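Local coordinates for protein tryptophanyl-tRNA synthetase (Campylobacter jejuni subsp. jejuni, PDB 3TZL) that catalyses the ATP-dependent attachment of tryptophan to its cognate tRNA, as a homodimeric class I aminoacyl-tRNA synthetase, at residues 60-65 with 282-287; 68-73 with 202-207; 88-93 with 311-316; 165-170 with 317-322. One frame throughout, in Å; residues are numbered along the deposited sequence.

Contact 1 (60-65 with 282-287); sequences SLKAAA and EKYNEL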
loop_
_atom_site.group_PDB
_atom_site.type_symbol
_atom_site.label_atom_id
_atom_site.label_comp_id
_atom_site.label_asym_id
_atom_site.label_seq_id
_atom_site.Cartn_x
_atom_site.Cartn_y
_atom_site.Cartn_z
ATOM N N SER B 60 2.148 -4.362 20.008
ATOM C CA SER B 60 1.413 -5.421 19.318
ATOM C C SER B 60 1.360 -6.685 20.165
ATOM O O SER B 60 0.296 -7.312 20.287
ATOM C CB SER B 60 2.046 -5.727 17.957
ATOM O OG SER B 60 1.843 -4.640 17.068
ATOM N N LEU B 61 2.512 -7.073 20.727
ATOM C CA LEU B 61 2.575 -8.247 21.589
ATOM C C LEU B 61 1.648 -8.031 22.801
ATOM O O LEU B 61 0.831 -8.899 23.120
ATOM C CB LEU B 61 4.014 -8.514 22.045
ATOM C CG LEU B 61 5.040 -8.965 21.004
ATOM C CD1 LEU B 61 6.357 -9.328 21.671
ATOM C CD2 LEU B 61 4.521 -10.147 20.172
ATOM N N LYS B 62 1.747 -6.867 23.452
ATOM C CA LYS B 62 0.885 -6.572 24.609
ATOM C C LYS B 62 -0.589 -6.586 24.267
ATOM O O LYS B 62 -1.408 -7.083 25.030
ATOM C CB LYS B 62 1.250 -5.240 25.255
ATOM C CG LYS B 62 2.663 -5.199 25.799
ATOM C CD LYS B 62 2.914 -3.984 26.697
ATOM C CE LYS B 62 2.613 -2.649 26.011
ATOM N NZ LYS B 62 1.486 -1.896 26.667
ATOM N N ALA B 63 -0.933 -6.033 23.110
ATOM C CA ALA B 63 -2.338 -6.003 22.721
ATOM C C ALA B 63 -2.869 -7.421 22.501
ATOM O O ALA B 63 -3.960 -7.753 22.943
ATOM C CB ALA B 63 -2.554 -5.152 21.495
ATOM N N ALA B 64 -2.095 -8.254 21.808
ATOM C CA ALA B 64 -2.528 -9.610 21.523
ATOM C C ALA B 64 -2.668 -10.361 22.847
ATOM O O ALA B 64 -3.697 -10.986 23.094
ATOM C CB ALA B 64 -1.536 -10.310 20.595
ATOM N N ALA B 65 -1.646 -10.271 23.700
ATOM C CA ALA B 65 -1.668 -10.922 25.021
ATOM C C ALA B 65 -2.855 -10.453 25.853
ATOM O O ALA B 65 -3.522 -11.260 26.504
ATOM C CB ALA B 65 -0.369 -10.672 25.775
ATOM N N GLU B 282 -2.171 -13.312 35.124
ATOM C CA GLU B 282 -1.203 -14.404 35.086
ATOM C C GLU B 282 -1.022 -14.927 33.675
ATOM O O GLU B 282 0.095 -15.232 33.248
ATOM C CB GLU B 282 -1.637 -15.559 35.997
ATOM C CG GLU B 282 -1.625 -15.231 37.467
ATOM C CD GLU B 282 -2.278 -16.328 38.322
ATOM O OE1 GLU B 282 -2.645 -17.398 37.771
ATOM O OE2 GLU B 282 -2.424 -16.112 39.548
ATOM N N LYS B 283 -2.131 -15.040 32.950
ATOM C CA LYS B 283 -2.083 -15.482 31.562
ATOM C C LYS B 283 -1.362 -14.445 30.670
ATOM O O LYS B 283 -0.544 -14.796 29.794
ATOM C CB LYS B 283 -3.497 -15.741 31.057
ATOM C CG LYS B 283 -3.559 -16.203 29.618
ATOM C CD LYS B 283 -4.985 -16.589 29.271
ATOM C CE LYS B 283 -5.173 -16.819 27.783
ATOM N NZ LYS B 283 -6.596 -17.185 27.509
ATOM N N TYR B 284 -1.674 -13.173 30.907
ATOM C CA TYR B 284 -1.054 -12.065 30.199
ATOM C C TYR B 284 0.467 -12.100 30.334
ATOM O O TYR B 284 1.192 -12.130 29.331
ATOM C CB TYR B 284 -1.625 -10.763 30.747
ATOM C CG TYR B 284 -1.034 -9.479 30.193
ATOM C CD1 TYR B 284 -1.428 -8.972 28.955
ATOM C CD2 TYR B 284 -0.141 -8.733 30.948
ATOM C CE1 TYR B 284 -0.906 -7.758 28.469
ATOM C CE2 TYR B 284 0.387 -7.535 30.478
ATOM C CZ TYR B 284 -0.002 -7.053 29.247
ATOM O OH TYR B 284 0.539 -5.868 28.817
ATOM N N ASN B 285 0.936 -12.117 31.575
ATOM C CA ASN B 285 2.359 -12.203 31.870
ATOM C C ASN B 285 3.045 -13.431 31.293
ATOM O O ASN B 285 4.160 -13.329 30.778
ATOM C CB ASN B 285 2.586 -12.122 33.380
ATOM C CG ASN B 285 2.263 -10.745 33.928
ATOM O OD1 ASN B 285 2.723 -9.731 33.391
ATOM N ND2 ASN B 285 1.448 -10.696 34.976
ATOM N N GLU B 286 2.387 -14.583 31.379
ATOM C CA GLU B 286 2.895 -15.810 30.766
ATOM C C GLU B 286 3.097 -15.664 29.250
ATOM O O GLU B 286 4.123 -16.068 28.713
ATOM C CB GLU B 286 1.972 -16.999 31.087
ATOM C CG GLU B 286 2.280 -18.304 30.338
ATOM C CD GLU B 286 1.409 -18.514 29.084
ATOM O OE1 GLU B 286 0.194 -18.199 29.129
ATOM O OE2 GLU B 286 1.939 -18.999 28.052
ATOM N N LEU B 287 2.124 -15.078 28.564
ATOM C CA LEU B 287 2.211 -14.908 27.120
ATOM C C LEU B 287 3.336 -13.950 26.712
ATOM O O LEU B 287 3.859 -14.034 25.605
ATOM C CB LEU B 287 0.873 -14.420 26.556
ATOM C CG LEU B 287 -0.298 -15.408 26.569
ATOM C CD1 LEU B 287 -1.621 -14.667 26.360
ATOM C CD2 LEU B 287 -0.138 -16.513 25.516
#
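The carbonyl oxygen A65 O sits where several groups meet. It lies in the plane of the Y284 ring, at the ring edge. L287 CD1 packs 3.9 Å from A65 O. One turn further along helix 53-70, the hydroxyl of S69 gives this oxygen a hydrogen bond. A65 thus has a polar atom in a buried place, and a side chain of its own helix satisfies it.

Across the pair the contact is van der Waals packing, with several oxygens set against carbon. Y284 CG stands anti to the backbone N (chi1 176°), which sends the ring over toward helix 53-70. The ring then meets this helix with its edge: Y284 CE1 is 3.5 Å from K62 O, and Y284 CD1 is 3.8 Å from A65 CB. The phenol oxygen Y284 OH touches the aliphatic part of K62, 3.7 Å from K62 CB. L287 CB closes against A65 CB at 4.0 Å.

The short segments approach to 9.5 Å between axes and run roughly antiparallel, at 143°. Helix 278-289 packs here on helix 53-70, which belongs to the beta-alpha-beta crossover from strand 36-41 to strand 78-81, part of the Rossmann fold of class I synthetases.

Contact 2 (68-73 with 202-207); sequences LSLGID and DIFSSE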
loop_
_atom_site.group_PDB
_atom_site.type_symbol
_atom_site.label_atom_id
_atom_site.label_comp_id
_atom_site.label_asym_id
_atom_site.label_seq_id
_atom_site.Cartn_x
_atom_site.Cartn_y
_atom_site.Cartn_z
ATOM N N LEU B 68 -6.316 -11.911 24.319
ATOM C CA LEU B 68 -6.369 -13.329 24.616
ATOM C C LEU B 68 -6.643 -13.542 26.099
ATOM O O LEU B 68 -7.523 -14.329 26.467
ATOM C CB LEU B 68 -5.066 -14.003 24.193
ATOM C CG LEU B 68 -4.925 -14.092 22.678
ATOM C CD1 LEU B 68 -3.545 -14.578 22.312
ATOM C CD2 LEU B 68 -5.978 -15.020 22.115
ATOM N N SER B 69 -5.913 -12.820 26.949
ATOM C CA SER B 69 -6.078 -12.956 28.403
ATOM C C SER B 69 -7.481 -12.644 28.906
ATOM O O SER B 69 -7.948 -13.250 29.866
ATOM C CB SER B 69 -5.085 -12.063 29.135
ATOM O OG SER B 69 -3.795 -12.542 28.873
ATOM N N LEU B 70 -8.145 -11.693 28.257
ATOM C CA LEU B 70 -9.452 -11.234 28.700
ATOM C C LEU B 70 -10.604 -12.024 28.058
ATOM O O LEU B 70 -11.762 -11.818 28.403
ATOM C CB LEU B 70 -9.592 -9.732 28.459
ATOM C CG LEU B 70 -8.661 -8.887 29.338
ATOM C CD1 LEU B 70 -8.417 -7.513 28.719
ATOM C CD2 LEU B 70 -9.275 -8.722 30.719
ATOM N N GLY B 71 -10.295 -12.928 27.130
ATOM C CA GLY B 71 -11.311 -13.869 26.678
ATOM C C GLY B 71 -11.423 -14.197 25.198
ATOM O O GLY B 71 -12.241 -15.031 24.799
ATOM N N ILE B 72 -10.627 -13.551 24.364
ATOM C CA ILE B 72 -10.711 -13.895 22.956
ATOM C C ILE B 72 -10.325 -15.349 22.764
ATOM O O ILE B 72 -9.269 -15.800 23.216
ATOM C CB ILE B 72 -9.866 -12.985 22.078
ATOM C CG1 ILE B 72 -10.542 -11.622 21.972
ATOM C CG2 ILE B 72 -9.709 -13.604 20.703
ATOM C CD1 ILE B 72 -9.882 -10.709 20.939
ATOM N N ASP B 73 -11.212 -16.087 22.120
ATOM C CA ASP B 73 -11.050 -17.521 22.004
ATOM C C ASP B 73 -10.619 -17.867 20.581
ATOM O O ASP B 73 -11.443 -17.846 19.669
ATOM C CB ASP B 73 -12.375 -18.200 22.348
ATOM C CG ASP B 73 -12.251 -19.702 22.483
ATOM O OD1 ASP B 73 -11.374 -20.302 21.820
ATOM O OD2 ASP B 73 -13.048 -20.283 23.250
ATOM N N ASP B 202 -6.437 0.476 36.003
ATOM C CA ASP B 202 -5.844 -0.378 34.979
ATOM C C ASP B 202 -5.960 -1.866 35.317
ATOM O O ASP B 202 -6.043 -2.256 36.487
ATOM C CB ASP B 202 -4.379 0.013 34.729
ATOM C CG ASP B 202 -4.227 1.475 34.316
ATOM O OD1 ASP B 202 -5.147 2.024 33.682
ATOM O OD2 ASP B 202 -3.186 2.082 34.637
ATOM N N ILE B 203 -5.968 -2.682 34.269
ATOM C CA ILE B 203 -6.199 -4.113 34.384
ATOM C C ILE B 203 -4.908 -4.871 34.611
ATOM O O ILE B 203 -4.865 -5.816 35.391
ATOM C CB ILE B 203 -6.824 -4.652 33.094
ATOM C CG1 ILE B 203 -8.216 -4.050 32.903
ATOM C CG2 ILE B 203 -6.883 -6.167 33.119
ATOM C CD1 ILE B 203 -8.882 -4.473 31.617
ATOM N N PHE B 204 -3.857 -4.453 33.915
ATOM C CA PHE B 204 -2.608 -5.187 33.907
ATOM C C PHE B 204 -1.478 -4.424 34.591
ATOM O O PHE B 204 -0.361 -4.382 34.100
ATOM C CB PHE B 204 -2.229 -5.564 32.469
ATOM C CG PHE B 204 -3.241 -6.451 31.802
ATOM C CD1 PHE B 204 -3.402 -7.766 32.210
ATOM C CD2 PHE B 204 -4.043 -5.970 30.783
ATOM C CE1 PHE B 204 -4.339 -8.584 31.608
ATOM C CE2 PHE B 204 -4.992 -6.782 30.188
ATOM C CZ PHE B 204 -5.133 -8.093 30.603
ATOM N N SER B 205 -1.779 -3.835 35.738
ATOM C CA SER B 205 -0.789 -3.089 36.489
ATOM C C SER B 205 -0.280 -3.954 37.625
ATOM O O SER B 205 -0.766 -5.060 37.837
ATOM C CB SER B 205 -1.418 -1.812 37.038
ATOM O OG SER B 205 -2.611 -2.104 37.752
ATOM N N SER B 206 0.713 -3.457 38.348
ATOM C CA SER B 206 1.158 -4.128 39.553
ATOM C C SER B 206 0.145 -3.831 40.629
ATOM O O SER B 206 -0.588 -2.847 40.526
ATOM C CB SER B 206 2.510 -3.578 39.995
ATOM O OG SER B 206 2.419 -2.195 40.298
ATOM N N GLU B 207 0.117 -4.665 41.665
ATOM C CA GLU B 207 -0.738 -4.427 42.818
ATOM C C GLU B 207 -0.482 -3.071 43.457
ATOM O O GLU B 207 -1.398 -2.462 44.008
ATOM C CB GLU B 207 -0.554 -5.523 43.855
ATOM C CG GLU B 207 -1.101 -6.867 43.411
ATOM C CD GLU B 207 -1.197 -7.849 44.553
ATOM O OE1 GLU B 207 -1.117 -7.399 45.718
ATOM O OE2 GLU B 207 -1.344 -9.066 44.291
#
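L70 and F204 come at each other from opposite directions. They join the loop before helix 207-215 to the end of helix 53-70, a Schellman motif at G71. L70 CD1 is at the edge of the F204 ring, near its plane, 3.8 Å from F204 CE2. L70 CG is also 3.8 Å from F204 CZ. The same L70 CD1 meets I203 CD1 at 4.2 Å. S69 CB adds a looser touch, 4.2 Å from F204 CZ.

F204 CG stands anti to its own carbonyl carbon (chi1 -61°), with the ring directed at L70. The ring is held on both faces. I203 CG2 of the preceding residue lies 3.4 Å above the ring plane, over its centre. Y284 of helix 278-289 stacks on the opposite face. I203 O accepts a hydrogen bond from R281 NE, and the backbone of I203 bonds to that of L16 in the 'HIGH' region.

G71 has a positive phi of 138°. L68 O takes a bond from G71 N at 3.2 Å and another from K283 NZ.

Contact 3 (88-93 with 311-316); sequences VMELYW and EKMQKI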
loop_
_atom_site.group_PDB
_atom_site.type_symbol
_atom_site.label_atom_id
_atom_site.label_comp_id
_atom_site.label_asym_id
_atom_site.label_seq_id
_atom_site.Cartn_x
_atom_site.Cartn_y
_atom_site.Cartn_z
ATOM N N VAL B 88 -3.434 -8.072 2.365
ATOM C CA VAL B 88 -4.122 -6.802 2.584
ATOM C C VAL B 88 -3.434 -5.597 1.938
ATOM O O VAL B 88 -4.110 -4.663 1.505
ATOM C CB VAL B 88 -4.430 -6.531 4.081
ATOM C CG1 VAL B 88 -3.175 -6.060 4.841
ATOM C CG2 VAL B 88 -5.555 -5.517 4.180
HETATM N N MSE B 89 -2.106 -5.633 1.841
HETATM C CA MSE B 89 -1.341 -4.551 1.200
HETATM C C MSE B 89 -1.579 -4.500 -0.302
HETATM O O MSE B 89 -1.688 -3.432 -0.894
HETATM C CB MSE B 89 0.145 -4.739 1.433
HETATM C CG MSE B 89 0.549 -4.517 2.851
HETATM SE SE MSE B 89 0.853 -2.626 3.160
HETATM C CE MSE B 89 -0.846 -1.779 3.151
ATOM N N GLU B 90 -1.632 -5.670 -0.914
ATOM C CA GLU B 90 -1.889 -5.761 -2.332
ATOM C C GLU B 90 -3.299 -5.274 -2.621
ATOM O O GLU B 90 -3.506 -4.498 -3.547
ATOM C CB GLU B 90 -1.692 -7.199 -2.798
ATOM C CG GLU B 90 -1.553 -7.329 -4.305
ATOM C CD GLU B 90 -0.766 -8.554 -4.702
ATOM O OE1 GLU B 90 0.202 -8.412 -5.498
ATOM O OE2 GLU B 90 -1.119 -9.657 -4.228
ATOM N N LEU B 91 -4.273 -5.697 -1.807
ATOM C CA LEU B 91 -5.660 -5.264 -2.003
ATOM C C LEU B 91 -5.824 -3.752 -1.852
ATOM O O LEU B 91 -6.550 -3.119 -2.603
ATOM C CB LEU B 91 -6.630 -6.003 -1.072
ATOM C CG LEU B 91 -8.105 -5.658 -1.302
ATOM C CD1 LEU B 91 -8.486 -5.966 -2.750
ATOM C CD2 LEU B 91 -9.078 -6.384 -0.315
ATOM N N TYR B 92 -5.145 -3.195 -0.860
ATOM C CA TYR B 92 -5.113 -1.758 -0.620
ATOM C C TYR B 92 -4.709 -0.967 -1.874
ATOM O O TYR B 92 -5.386 -0.007 -2.249
ATOM C CB TYR B 92 -4.179 -1.499 0.566
ATOM C CG TYR B 92 -3.585 -0.120 0.718
ATOM C CD1 TYR B 92 -4.384 0.997 0.922
ATOM C CD2 TYR B 92 -2.206 0.048 0.743
ATOM C CE1 TYR B 92 -3.824 2.251 1.094
ATOM C CE2 TYR B 92 -1.644 1.287 0.933
ATOM C CZ TYR B 92 -2.457 2.392 1.101
ATOM O OH TYR B 92 -1.883 3.644 1.272
ATOM N N TRP B 93 -3.639 -1.387 -2.545
ATOM C CA TRP B 93 -3.234 -0.741 -3.799
ATOM C C TRP B 93 -4.295 -0.896 -4.898
ATOM O O TRP B 93 -4.591 0.047 -5.632
ATOM C CB TRP B 93 -1.913 -1.318 -4.293
ATOM C CG TRP B 93 -1.541 -0.878 -5.682
ATOM C CD1 TRP B 93 -1.509 -1.657 -6.807
ATOM C CD2 TRP B 93 -1.141 0.438 -6.093
ATOM N NE1 TRP B 93 -1.127 -0.911 -7.893
ATOM C CE2 TRP B 93 -0.879 0.377 -7.486
ATOM C CE3 TRP B 93 -0.978 1.663 -5.423
ATOM C CZ2 TRP B 93 -0.465 1.497 -8.226
ATOM C CZ3 TRP B 93 -0.568 2.786 -6.166
ATOM C CH2 TRP B 93 -0.314 2.688 -7.552
ATOM N N GLU B 311 -8.264 -16.873 -1.024
ATOM C CA GLU B 311 -9.398 -17.161 -1.889
ATOM C C GLU B 311 -9.931 -15.871 -2.545
ATOM O O GLU B 311 -10.253 -15.858 -3.729
ATOM C CB GLU B 311 -10.489 -17.881 -1.100
ATOM C CG GLU B 311 -10.096 -19.300 -0.694
ATOM C CD GLU B 311 -11.090 -19.962 0.255
ATOM O OE1 GLU B 311 -11.659 -19.274 1.141
ATOM O OE2 GLU B 311 -11.294 -21.184 0.122
ATOM N N LYS B 312 -9.995 -14.780 -1.783
ATOM C CA LYS B 312 -10.479 -13.520 -2.339
ATOM C C LYS B 312 -9.490 -13.020 -3.380
ATOM O O LYS B 312 -9.882 -12.630 -4.480
ATOM C CB LYS B 312 -10.698 -12.460 -1.252
ATOM C CG LYS B 312 -11.106 -11.083 -1.794
ATOM C CD LYS B 312 -12.479 -11.174 -2.468
ATOM C CE LYS B 312 -13.585 -11.343 -1.424
ATOM N NZ LYS B 312 -14.920 -11.731 -1.992
HETATM N N MSE B 313 -8.205 -13.055 -3.042
HETATM C CA MSE B 313 -7.178 -12.595 -3.982
HETATM C C MSE B 313 -7.126 -13.383 -5.294
HETATM O O MSE B 313 -6.806 -12.813 -6.323
HETATM C CB MSE B 313 -5.790 -12.525 -3.340
HETATM C CG MSE B 313 -5.678 -11.450 -2.210
HETATM SE SE MSE B 313 -6.445 -9.665 -2.631
HETATM C CE MSE B 313 -5.127 -8.994 -3.904
ATOM N N GLN B 314 -7.440 -14.670 -5.263
ATOM C CA GLN B 314 -7.487 -15.479 -6.486
ATOM C C GLN B 314 -8.534 -14.908 -7.448
ATOM O O GLN B 314 -8.321 -14.859 -8.663
ATOM C CB GLN B 314 -7.809 -16.947 -6.164
ATOM C CG GLN B 314 -6.617 -17.744 -5.644
ATOM C CD GLN B 314 -6.995 -19.076 -4.967
ATOM O OE1 GLN B 314 -8.090 -19.620 -5.160
ATOM N NE2 GLN B 314 -6.076 -19.591 -4.151
ATOM N N LYS B 315 -9.662 -14.475 -6.890
ATOM C CA LYS B 315 -10.708 -13.836 -7.678
ATOM C C LYS B 315 -10.262 -12.469 -8.178
ATOM O O LYS B 315 -10.469 -12.126 -9.346
ATOM C CB LYS B 315 -11.986 -13.695 -6.851
ATOM C CG LYS B 315 -12.631 -15.025 -6.515
ATOM C CD LYS B 315 -13.880 -14.803 -5.674
ATOM C CE LYS B 315 -14.579 -16.112 -5.330
ATOM N NZ LYS B 315 -15.785 -15.857 -4.484
ATOM N N ILE B 316 -9.663 -11.684 -7.289
ATOM C CA ILE B 316 -9.177 -10.367 -7.661
ATOM C C ILE B 316 -8.119 -10.447 -8.758
ATOM O O ILE B 316 -8.118 -9.637 -9.685
ATOM C CB ILE B 316 -8.573 -9.641 -6.467
ATOM C CG1 ILE B 316 -9.636 -9.453 -5.373
ATOM C CG2 ILE B 316 -7.939 -8.322 -6.912
ATOM C CD1 ILE B 316 -10.686 -8.494 -5.726
#
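M313 CE approaches the flat carboxylate of E90 obliquely, neither over its face nor in its plane, 4.1 Å from E90 OE2. The two oxygens have different partners. E90 OE2 is hydrogen-bonded to Y317 OH of the same chain. E90 OE1 pairs with K86 and Y44 of the second subunit, by a salt bridge and a hydrogen bond. The salt bridge to K86 of the second subunit would be expected to favour the ionised acid.

The rest is apolar packing around M313, a selenomethionine. Its chain bends at chi2 (-46°) and chi3, which turns the methyl end onto helix 87-96. M313 CE is 4.0 Å from E90 CG, so the methyl rests on the aliphatic part of the acid. M313 SE is 4.0 Å from L91 CB. A looser pair, L91 CD1 and I316 CD1, stands 4.5 Å apart.

The short segments run in similar directions, at 35°, with axes 11.1 Å apart at their closest. All four touching residues are buried. The contact packs the C-terminal helix 291-320 behind helix 87-96, whose E90 reaches the second subunit and which forms part of the homodimer interface of this class I synthetase.

Contact 4 (165-170 with 317-322); sequences NEWGEI and YEKIGL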
loop_
_atom_site.group_PDB
_atom_site.type_symbol
_atom_site.label_atom_id
_atom_site.label_comp_id
_atom_site.label_asym_id
_atom_site.label_seq_id
_atom_site.Cartn_x
_atom_site.Cartn_y
_atom_site.Cartn_z
ATOM N N ASN B 165 -19.291 -2.665 -9.538
ATOM C CA ASN B 165 -19.843 -2.098 -10.766
ATOM C C ASN B 165 -18.956 -2.400 -11.965
ATOM O O ASN B 165 -19.435 -2.536 -13.083
ATOM C CB ASN B 165 -20.028 -0.588 -10.638
ATOM C CG ASN B 165 -21.430 -0.210 -10.248
ATOM O OD1 ASN B 165 -22.390 -0.913 -10.575
ATOM N ND2 ASN B 165 -21.566 0.910 -9.543
ATOM N N GLU B 166 -17.658 -2.504 -11.723
ATOM C CA GLU B 166 -16.710 -2.714 -12.805
ATOM C C GLU B 166 -16.443 -4.198 -13.089
ATOM O O GLU B 166 -16.262 -4.577 -14.247
ATOM C CB GLU B 166 -15.396 -1.984 -12.511
ATOM C CG GLU B 166 -14.315 -2.187 -13.575
ATOM C CD GLU B 166 -14.596 -1.433 -14.866
ATOM O OE1 GLU B 166 -15.429 -0.508 -14.848
ATOM O OE2 GLU B 166 -13.983 -1.765 -15.894
ATOM N N TRP B 167 -16.451 -5.026 -12.038
ATOM C CA TRP B 167 -15.944 -6.397 -12.121
ATOM C C TRP B 167 -16.968 -7.515 -11.827
ATOM O O TRP B 167 -16.678 -8.695 -12.028
ATOM C CB TRP B 167 -14.750 -6.554 -11.177
ATOM C CG TRP B 167 -13.459 -5.983 -11.667
ATOM C CD1 TRP B 167 -13.165 -5.543 -12.942
ATOM C CD2 TRP B 167 -12.265 -5.810 -10.900
ATOM N NE1 TRP B 167 -11.863 -5.108 -13.004
ATOM C CE2 TRP B 167 -11.289 -5.253 -11.765
ATOM C CE3 TRP B 167 -11.923 -6.067 -9.561
ATOM C CZ2 TRP B 167 -10.003 -4.949 -11.333
ATOM C CZ3 TRP B 167 -10.639 -5.766 -9.136
ATOM C CH2 TRP B 167 -9.697 -5.214 -10.021
ATOM N N GLY B 168 -18.159 -7.154 -11.360
ATOM C CA GLY B 168 -19.148 -8.150 -10.972
ATOM C C GLY B 168 -19.266 -8.300 -9.466
ATOM O O GLY B 168 -18.948 -7.381 -8.729
ATOM N N GLU B 169 -19.716 -9.462 -9.006
ATOM C CA GLU B 169 -19.918 -9.695 -7.580
ATOM C C GLU B 169 -18.604 -10.043 -6.907
ATOM O O GLU B 169 -18.283 -11.212 -6.700
ATOM C CB GLU B 169 -20.917 -10.831 -7.350
ATOM C CG GLU B 169 -22.377 -10.480 -7.626
ATOM C CD GLU B 169 -23.273 -11.717 -7.678
ATOM O OE1 GLU B 169 -22.828 -12.803 -7.238
ATOM O OE2 GLU B 169 -24.419 -11.606 -8.169
ATOM N N ILE B 170 -17.841 -9.027 -6.554
ATOM C CA ILE B 170 -16.551 -9.277 -5.944
ATOM C C ILE B 170 -16.672 -9.173 -4.425
ATOM O O ILE B 170 -16.196 -10.042 -3.692
ATOM C CB ILE B 170 -15.476 -8.284 -6.427
ATOM C CG1 ILE B 170 -15.350 -8.294 -7.948
ATOM C CG2 ILE B 170 -14.151 -8.624 -5.808
ATOM C CD1 ILE B 170 -15.173 -9.683 -8.548
ATOM N N TYR B 317 -7.221 -11.421 -8.639
ATOM C CA TYR B 317 -6.144 -11.612 -9.607
ATOM C C TYR B 317 -6.672 -11.848 -11.010
ATOM O O TYR B 317 -6.096 -11.362 -11.990
ATOM C CB TYR B 317 -5.277 -12.816 -9.233
ATOM C CG TYR B 317 -4.167 -12.507 -8.247
ATOM C CD1 TYR B 317 -4.201 -11.360 -7.476
ATOM C CD2 TYR B 317 -3.066 -13.365 -8.112
ATOM C CE1 TYR B 317 -3.178 -11.069 -6.576
ATOM C CE2 TYR B 317 -2.033 -13.085 -7.214
ATOM C CZ TYR B 317 -2.106 -11.936 -6.443
ATOM O OH TYR B 317 -1.110 -11.635 -5.541
ATOM N N GLU B 318 -7.749 -12.618 -11.109
ATOM C CA GLU B 318 -8.355 -12.876 -12.409
ATOM C C GLU B 318 -8.853 -11.570 -13.042
ATOM O O GLU B 318 -8.780 -11.401 -14.268
ATOM C CB GLU B 318 -9.476 -13.907 -12.308
ATOM C CG GLU B 318 -10.159 -14.229 -13.644
ATOM C CD GLU B 318 -9.302 -15.098 -14.592
ATOM O OE1 GLU B 318 -8.086 -15.274 -14.343
ATOM O OE2 GLU B 318 -9.849 -15.613 -15.592
ATOM N N LYS B 319 -9.317 -10.635 -12.210
ATOM C CA LYS B 319 -9.870 -9.376 -12.726
ATOM C C LYS B 319 -8.824 -8.307 -13.028
ATOM O O LYS B 319 -9.051 -7.452 -13.883
ATOM C CB LYS B 319 -10.932 -8.810 -11.776
ATOM C CG LYS B 319 -12.057 -9.791 -11.435
ATOM C CD LYS B 319 -12.695 -10.363 -12.696
ATOM C CE LYS B 319 -13.691 -9.417 -13.304
ATOM N NZ LYS B 319 -14.002 -9.769 -14.719
ATOM N N ILE B 320 -7.689 -8.335 -12.323
ATOM C CA ILE B 320 -6.692 -7.267 -12.469
ATOM C C ILE B 320 -5.502 -7.735 -13.316
ATOM O O ILE B 320 -4.630 -6.945 -13.698
ATOM C CB ILE B 320 -6.200 -6.752 -11.093
ATOM C CG1 ILE B 320 -5.501 -5.392 -11.235
ATOM C CG2 ILE B 320 -5.261 -7.756 -10.470
ATOM C CD1 ILE B 320 -6.413 -4.256 -11.714
ATOM N N GLY B 321 -5.475 -9.029 -13.612
ATOM C CA GLY B 321 -4.508 -9.566 -14.547
ATOM C C GLY B 321 -3.247 -10.129 -13.917
ATOM O O GLY B 321 -2.218 -10.224 -14.582
ATOM N N LEU B 322 -3.314 -10.505 -12.643
ATOM C CA LEU B 322 -2.138 -11.031 -11.963
ATOM C C LEU B 322 -2.170 -12.545 -11.955
ATOM O O LEU B 322 -1.130 -13.182 -11.759
ATOM C CB LEU B 322 -2.039 -10.505 -10.534
ATOM C CG LEU B 322 -1.668 -9.037 -10.434
ATOM C CD1 LEU B 322 -1.574 -8.619 -8.983
ATOM C CD2 LEU B 322 -0.339 -8.813 -11.184
ATOM O OXT LEU B 322 -3.231 -13.144 -12.149
#
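K319 lies on the W167 indole with its carbons, not with its charged end. K319 CB stands over one face of the ring system, 3.4 Å from W167 CD2. This is a CH-pi contact: K319 CB is 3.6 Å from the centroid of the six-membered ring and 18° off its normal. The lysine chain bends at chi2 (-53°) and chi3, which folds it back along the tryptophan. Its far carbon, K319 CE, reaches W167 O at 3.3 Å.

I320 comes in from another side. Its CD1 lies in the indole plane at the ring edge, 3.7 Å from W167 CZ2. I170 CD1 adds a touch on K319 CG at 4.2 Å.

The contact joins the C-terminal ends of helix 150-167 and of the last helix, 291-320, beside the dimer interface. Each is followed by a glycine of positive phi, G168 and G321. At the second end, Y317 O accepts two backbone bonds, from G321 N at 2.9 Å and from L322 N at 3.0 Å. The indole is fixed from further sides as well. F98 meets it edge-to-face, and W167 NE1 bonds to the backbone oxygen of Q51 of the second subunit. I320 also packs on M47 of that subunit.

Contacts 1 and 2 share helix 53-70 and adjoin near the nucleotide site, their centres 8 Å apart. Contacts 3 and 4 share helix 291-320 and adjoin at the dimer interface, their centres 10 Å apart. The centres of contacts 1 and 2 lie about 15 and 13 Å from the chain centre, and no other chain touches them. Those of contacts 3 and 4 lie about 25 and 33 Å out, buried at or beside the second subunit. All four are largely apolar across their segments. The means differ: ring edges in contacts 1 and 2, a bent selenomethionine chain in contact 3, an indole face in contact 4. K312 NZ joins contact 3 to contact 4 by bonding to I170 O.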